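Side-chain contacts in leucyl-trna synthetase (Plasmodium falciparum, PDB 5FOC), which probably hydrolyses mischarged aminoacyl-tRNA, being the editing domain of the cytosolic class I enzyme that attaches leucine to its tRNA: residues V331-Q336 and N354-A359; D345-M350 and K360-R365. The protein carries 2 engineered substitutions. All coordinates share one frame; numbering follows the deposited sequence. Where two conformers were deposited one is given.

Contact 1: V331-Q336 and N354-A359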
loop_
_atom_site.group_PDB
_atom_site.type_symbol
_atom_site.label_atom_id
_atom_site.label_comp_id
_atom_site.label_asym_id
_atom_site.label_seq_id
_atom_site.Cartn_x
_atom_site.Cartn_y
_atom_site.Cartn_z
ATOM N N VAL A 331 1.637 -15.185 16.099
ATOM C CA VAL A 331 2.641 -16.202 16.439
ATOM C C VAL A 331 3.815 -16.239 15.453
ATOM O O VAL A 331 4.982 -16.306 15.861
ATOM C CB VAL A 331 1.987 -17.606 16.542
ATOM C CG1 VAL A 331 3.016 -18.725 16.675
ATOM C CG2 VAL A 331 1.037 -17.656 17.735
ATOM N N LEU A 332 3.499 -16.214 14.154
ATOM C CA LEU A 332 4.552 -16.218 13.127
ATOM C C LEU A 332 5.378 -14.929 13.158
ATOM O O LEU A 332 6.596 -14.967 13.030
ATOM C CB LEU A 332 3.962 -16.442 11.723
ATOM C CG LEU A 332 4.955 -16.408 10.573
ATOM C CD1 LEU A 332 5.917 -17.574 10.673
ATOM C CD2 LEU A 332 4.196 -16.426 9.234
ATOM N N TYR A 333 4.718 -13.793 13.377
ATOM C CA TYR A 333 5.425 -12.527 13.488
ATOM C C TYR A 333 6.504 -12.573 14.562
ATOM O O TYR A 333 7.641 -12.173 14.344
ATOM C CB TYR A 333 4.425 -11.407 13.734
ATOM C CG TYR A 333 4.979 -10.057 14.103
ATOM C CD1 TYR A 333 5.399 -9.145 13.153
ATOM C CD2 TYR A 333 5.022 -9.665 15.456
ATOM C CE1 TYR A 333 5.879 -7.900 13.514
ATOM C CE2 TYR A 333 5.498 -8.409 15.842
ATOM C CZ TYR A 333 5.914 -7.515 14.864
ATOM O OH TYR A 333 6.400 -6.266 15.191
ATOM N N LYS A 334 6.104 -13.059 15.759
ATOM C CA LYS A 334 7.036 -13.120 16.921
ATOM C C LYS A 334 8.162 -14.150 16.679
ATOM O O LYS A 334 9.335 -13.906 16.917
ATOM C CB LYS A 334 6.213 -13.384 18.195
ATOM C CG LYS A 334 5.609 -12.100 18.770
ATOM C CD LYS A 334 4.846 -12.351 20.076
ATOM C CE LYS A 334 3.872 -11.208 20.403
ATOM N NZ LYS A 334 2.696 -11.117 19.477
ATOM N N LYS A 335 7.806 -15.259 16.037
ATOM C CA LYS A 335 8.781 -16.296 15.760
ATOM C C LYS A 335 9.823 -15.838 14.741
ATOM O O LYS A 335 11.007 -16.036 14.920
ATOM C CB LYS A 335 8.089 -17.560 15.272
ATOM C CG LYS A 335 8.987 -18.775 15.245
ATOM C CD LYS A 335 8.160 -20.049 15.245
ATOM C CE LYS A 335 9.029 -21.287 15.136
ATOM N NZ LYS A 335 9.777 -21.588 16.385
ATOM N N GLN A 336 9.367 -15.287 13.614
ATOM C CA GLN A 336 10.325 -14.676 12.678
ATOM C C GLN A 336 11.229 -13.602 13.317
ATOM O O GLN A 336 12.434 -13.558 13.073
ATOM C CB GLN A 336 9.567 -14.068 11.500
ATOM C CG GLN A 336 8.909 -15.106 10.602
ATOM C CD GLN A 336 8.143 -14.441 9.475
ATOM O OE1 GLN A 336 7.870 -13.225 9.524
ATOM N NE2 GLN A 336 7.774 -15.230 8.457
ATOM N N ASN A 354 17.771 -8.183 14.220
ATOM C CA ASN A 354 18.610 -7.029 13.951
ATOM C C ASN A 354 18.147 -6.311 12.639
ATOM O O ASN A 354 18.099 -5.059 12.548
ATOM C CB ASN A 354 20.095 -7.466 13.892
ATOM C CG ASN A 354 20.596 -8.135 15.198
ATOM O OD1 ASN A 354 21.082 -9.294 15.182
ATOM N ND2 ASN A 354 20.494 -7.434 16.294
ATOM N N CYS A 355 17.779 -7.108 11.635
ATOM C CA CYS A 355 17.458 -6.588 10.313
ATOM C C CYS A 355 16.231 -5.683 10.300
ATOM O O CYS A 355 16.159 -4.709 9.539
ATOM C CB CYS A 355 17.200 -7.750 9.381
ATOM S SG CYS A 355 16.925 -7.192 7.699
ATOM N N ARG A 356 15.238 -6.051 11.122
ATOM C CA ARG A 356 14.044 -5.215 11.370
ATOM C C ARG A 356 14.422 -3.733 11.569
ATOM O O ARG A 356 13.829 -2.818 10.974
ATOM C CB ARG A 356 13.367 -5.730 12.633
ATOM C CG ARG A 356 12.242 -4.867 13.197
ATOM C CD ARG A 356 11.094 -4.772 12.235
ATOM N NE ARG A 356 10.666 -6.098 11.789
ATOM C CZ ARG A 356 9.881 -6.937 12.456
ATOM N NH1 ARG A 356 9.409 -6.636 13.691
ATOM N NH2 ARG A 356 9.569 -8.110 11.911
ATOM N N LYS A 357 15.420 -3.508 12.432
ATOM C CA LYS A 357 15.866 -2.154 12.765
ATOM C C LYS A 357 16.630 -1.526 11.607
ATOM O O LYS A 357 16.361 -0.387 11.269
ATOM C CB LYS A 357 16.682 -2.094 14.114
ATOM C CG LYS A 357 15.889 -2.361 15.395
ATOM C CD LYS A 357 16.828 -2.426 16.620
ATOM C CE LYS A 357 16.197 -2.958 17.940
ATOM N NZ LYS A 357 17.094 -3.779 18.891
ATOM N N LEU A 358 17.522 -2.292 10.966
ATOM C CA LEU A 358 18.344 -1.774 9.892
ATOM C C LEU A 358 17.476 -1.421 8.711
ATOM O O LEU A 358 17.657 -0.364 8.115
ATOM C CB LEU A 358 19.412 -2.783 9.449
ATOM C CG LEU A 358 20.550 -3.053 10.421
ATOM C CD1 LEU A 358 21.523 -4.004 9.774
ATOM C CD2 LEU A 358 21.305 -1.789 10.816
ATOM N N ALA A 359 16.518 -2.296 8.392
ATOM C CA ALA A 359 15.648 -2.086 7.222
ATOM C C ALA A 359 14.784 -0.832 7.405
ATOM O O ALA A 359 14.619 -0.035 6.478
ATOM C CB ALA A 359 14.795 -3.306 6.957
HETATM O O HOH W 1 8.303 -10.248 12.544
#

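Contact 2: D345-M350 and K360-R365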
loop_
_atom_site.group_PDB
_atom_site.type_symbol
_atom_site.label_atom_id
_atom_site.label_comp_id
_atom_site.label_asym_id
_atom_site.label_seq_id
_atom_site.Cartn_x
_atom_site.Cartn_y
_atom_site.Cartn_z
ATOM N N ASP A 345 19.821 -10.124 0.037
ATOM C CA ASP A 345 20.610 -8.915 0.118
ATOM C C ASP A 345 19.781 -7.715 0.540
ATOM O O ASP A 345 18.616 -7.626 0.170
ATOM C CB ASP A 345 21.258 -8.529 -1.259
ATOM C CG ASP A 345 22.312 -9.490 -1.734
ATOM O OD1 ASP A 345 22.818 -10.346 -0.993
ATOM O OD2 ASP A 345 22.658 -9.336 -2.922
ATOM N N PRO A 346 20.366 -6.789 1.314
ATOM C CA PRO A 346 21.768 -6.812 1.752
ATOM C C PRO A 346 21.966 -7.466 3.150
ATOM O O PRO A 346 22.926 -7.114 3.861
ATOM C CB PRO A 346 22.121 -5.310 1.792
ATOM C CG PRO A 346 20.849 -4.658 2.189
ATOM C CD PRO A 346 19.743 -5.473 1.562
ATOM N N TYR A 347 21.112 -8.432 3.524
ATOM C CA TYR A 347 21.014 -8.884 4.914
ATOM C C TYR A 347 21.393 -10.343 5.062
ATOM O O TYR A 347 21.121 -10.922 6.108
ATOM C CB TYR A 347 19.576 -8.696 5.412
ATOM C CG TYR A 347 19.100 -7.270 5.319
ATOM C CD1 TYR A 347 19.805 -6.214 5.949
ATOM C CD2 TYR A 347 17.941 -6.969 4.645
ATOM C CE1 TYR A 347 19.369 -4.900 5.837
ATOM C CE2 TYR A 347 17.495 -5.663 4.519
ATOM C CZ TYR A 347 18.202 -4.628 5.103
ATOM O OH TYR A 347 17.722 -3.333 4.961
ATOM N N LYS A 348 22.017 -10.950 4.058
ATOM C CA LYS A 348 22.152 -12.410 4.046
ATOM C C LYS A 348 22.904 -12.911 5.271
ATOM O O LYS A 348 23.972 -12.396 5.583
ATOM C CB LYS A 348 22.825 -12.931 2.781
ATOM C CG LYS A 348 21.901 -12.980 1.588
ATOM C CD LYS A 348 22.580 -13.640 0.395
ATOM C CE LYS A 348 21.570 -13.793 -0.700
ATOM N NZ LYS A 348 22.248 -14.299 -1.926
ATOM N N GLY A 349 22.313 -13.891 5.958
ATOM C CA GLY A 349 22.844 -14.418 7.237
ATOM C C GLY A 349 22.632 -13.648 8.529
ATOM O O GLY A 349 23.045 -14.112 9.600
ATOM N N MET A 350 22.024 -12.471 8.424
ATOM C CA MET A 350 21.791 -11.602 9.547
ATOM C C MET A 350 20.523 -12.078 10.254
ATOM O O MET A 350 19.624 -12.641 9.643
ATOM C CB MET A 350 21.617 -10.191 9.003
ATOM C CG MET A 350 21.812 -9.073 9.991
ATOM S SD MET A 350 21.275 -7.539 9.205
ATOM C CE MET A 350 20.685 -6.830 10.719
ATOM N N LYS A 360 14.263 -0.641 8.617
ATOM C CA LYS A 360 13.584 0.624 8.951
ATOM C C LYS A 360 14.469 1.839 8.709
ATOM O O LYS A 360 14.021 2.806 8.087
ATOM C CB LYS A 360 13.125 0.651 10.400
ATOM C CG LYS A 360 11.805 -0.002 10.613
ATOM C CD LYS A 360 11.417 0.240 12.089
ATOM C CE LYS A 360 10.042 -0.318 12.378
ATOM N NZ LYS A 360 9.726 -0.246 13.820
ATOM N N GLN A 361 15.713 1.772 9.218
ATOM C CA GLN A 361 16.724 2.813 8.999
ATOM C C GLN A 361 16.981 3.082 7.501
ATOM O O GLN A 361 16.991 4.239 7.086
ATOM C CB GLN A 361 18.058 2.475 9.716
ATOM C CG GLN A 361 17.958 2.532 11.253
ATOM C CD GLN A 361 19.216 2.058 11.970
ATOM O OE1 GLN A 361 20.252 1.814 11.351
ATOM N NE2 GLN A 361 19.129 1.936 13.299
ATOM N N ASN A 362 17.153 2.019 6.702
ATOM C CA ASN A 362 17.581 2.155 5.319
ATOM C C ASN A 362 16.442 2.705 4.512
ATOM O O ASN A 362 16.640 3.598 3.668
ATOM C CB ASN A 362 18.060 0.810 4.745
ATOM C CG ASN A 362 19.378 0.334 5.364
ATOM O OD1 ASN A 362 20.236 1.140 5.766
ATOM N ND2 ASN A 362 19.556 -0.987 5.426
ATOM N N ILE A 363 15.242 2.190 4.779
ATOM C CA ILE A 363 14.056 2.653 4.048
ATOM C C ILE A 363 13.845 4.144 4.249
ATOM O O ILE A 363 13.620 4.869 3.265
ATOM C CB ILE A 363 12.802 1.871 4.441
ATOM C CG1 ILE A 363 12.924 0.441 3.913
ATOM C CG2 ILE A 363 11.517 2.592 3.994
ATOM C CD1 ILE A 363 11.864 -0.521 4.391
ATOM N N ILE A 364 13.945 4.607 5.503
ATOM C CA ILE A 364 13.767 6.024 5.827
ATOM C C ILE A 364 14.893 6.868 5.224
ATOM O O ILE A 364 14.632 7.890 4.569
ATOM C CB ILE A 364 13.621 6.241 7.353
ATOM C CG1 ILE A 364 12.173 6.015 7.792
ATOM C CG2 ILE A 364 13.992 7.671 7.760
ATOM C CD1 ILE A 364 11.482 4.759 7.308
ATOM N N ARG A 365 16.130 6.405 5.385
ATOM C CA ARG A 365 17.296 7.148 4.924
ATOM C C ARG A 365 17.292 7.326 3.399
ATOM O O ARG A 365 17.653 8.377 2.924
ATOM C CB ARG A 365 18.596 6.462 5.374
ATOM C CG ARG A 365 19.833 7.313 5.156
ATOM C CD ARG A 365 21.113 6.568 5.501
ATOM N NE ARG A 365 21.285 5.389 4.643
ATOM C CZ ARG A 365 21.122 4.110 5.008
ATOM N NH1 ARG A 365 20.789 3.756 6.258
ATOM N NH2 ARG A 365 21.307 3.155 4.095
#

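Contact 1: V331-Q336 and N354-A359
Tyr333, on helix 325-339, and Arg356, on helix 352-365, bridge the gap between the two helices with their side chains, which cross at about a right angle. The flat ends are nonetheless only 21° from parallel. NH1 of Arg356 comes obliquely to the far end of the ring, 3.4 Å from OH of Tyr333 and 3.8 Å from its CE1. Each side chain leaves its backbone with CG anti to N (chi1 170° in both), but the arginine then bends twice, at chi2 and chi3, and this carries its guanidinium round to the tyrosine. The clearer link is a water lying in the guanidinium plane, at its edge: it accepts from Arg356 NH2 at 2.6 Å and donates to the backbone oxygen of Tyr333 at 2.7 Å. NH1 thus lies near the hydroxyl, while the bridge to the main chain runs through the water. An arginine suits this place because its several N-H groups point different ways: NE is turned to Glu131, with which it forms a salt bridge, while NH2 serves the water. Arg356 is buried, and the Glu131 carboxylate probably offsets its charge; the contact itself rests on water-mediated polarity with little apolar surface.

Contact 2: D345-M350 and K360-R365
Nearly all the surface buried here belongs to Asn362 and Tyr347, whose side chains meet from opposite directions. ND2 of Asn362 donates to OH of Tyr347 at 3.0 Å, with an N-H...O angle of 158°. The hydroxyl lies in the amide plane, and ring and amide are nearly coplanar, so the nitrogen arrives at the ring's edge. Tyrosine suits the loop because its long, rigid ring carries a hydroxyl acceptor across to the helix; CG beside the backbone N (chi1 -58°) helps to set that course. Asparagine suits the helix because its short side chain offers both donor and acceptor. While ND2 faces the tyrosine, OD1 takes two bent bonds from Arg365, 2.7 Å from NH1 and 2.8 Å from NH2. The guanidinium approaches end-on, with OD1 in its plane; NH1 lies in the carbonyl plane of the amide, whereas NH2 stands above it. This grip fixes which end of the amide faces the tyrosine and may polarise its N-H groups. CD of Pro346, which follows a cis peptide bond, rests 3.7 Å above one face of the Tyr347 ring. The loop then makes a type II turn from Tyr347 to Met350, and backbone hydrogen bonds between Gly349 and Met350 on one side and Met342 on the other tie it to strand 341-342. From this loop Tyr347 lies against Ala359 of helix 352-365, whose Ile364 packs against Leu371 of strand 369-373.

In the fold
Both contacts hold helix 352-365, through successive lengths of it, and their centres lie about 12 Å apart. Contact 1 ties the helix to another, 325-339, and is partly buried; contact 2 lies at the surface and folds the loop preceding the helix back on to its later turns. The chemistry is consistent with the setting: the more enclosed arginine of contact 1 has a carboxylate partner and reaches the other helix through water, whereas contact 2 uses a direct bond between neutral groups. A tyrosine takes part in each, but in contact 1 the clear link runs to its main chain. The loop of contact 2 also leans on the length of helix used by contact 1.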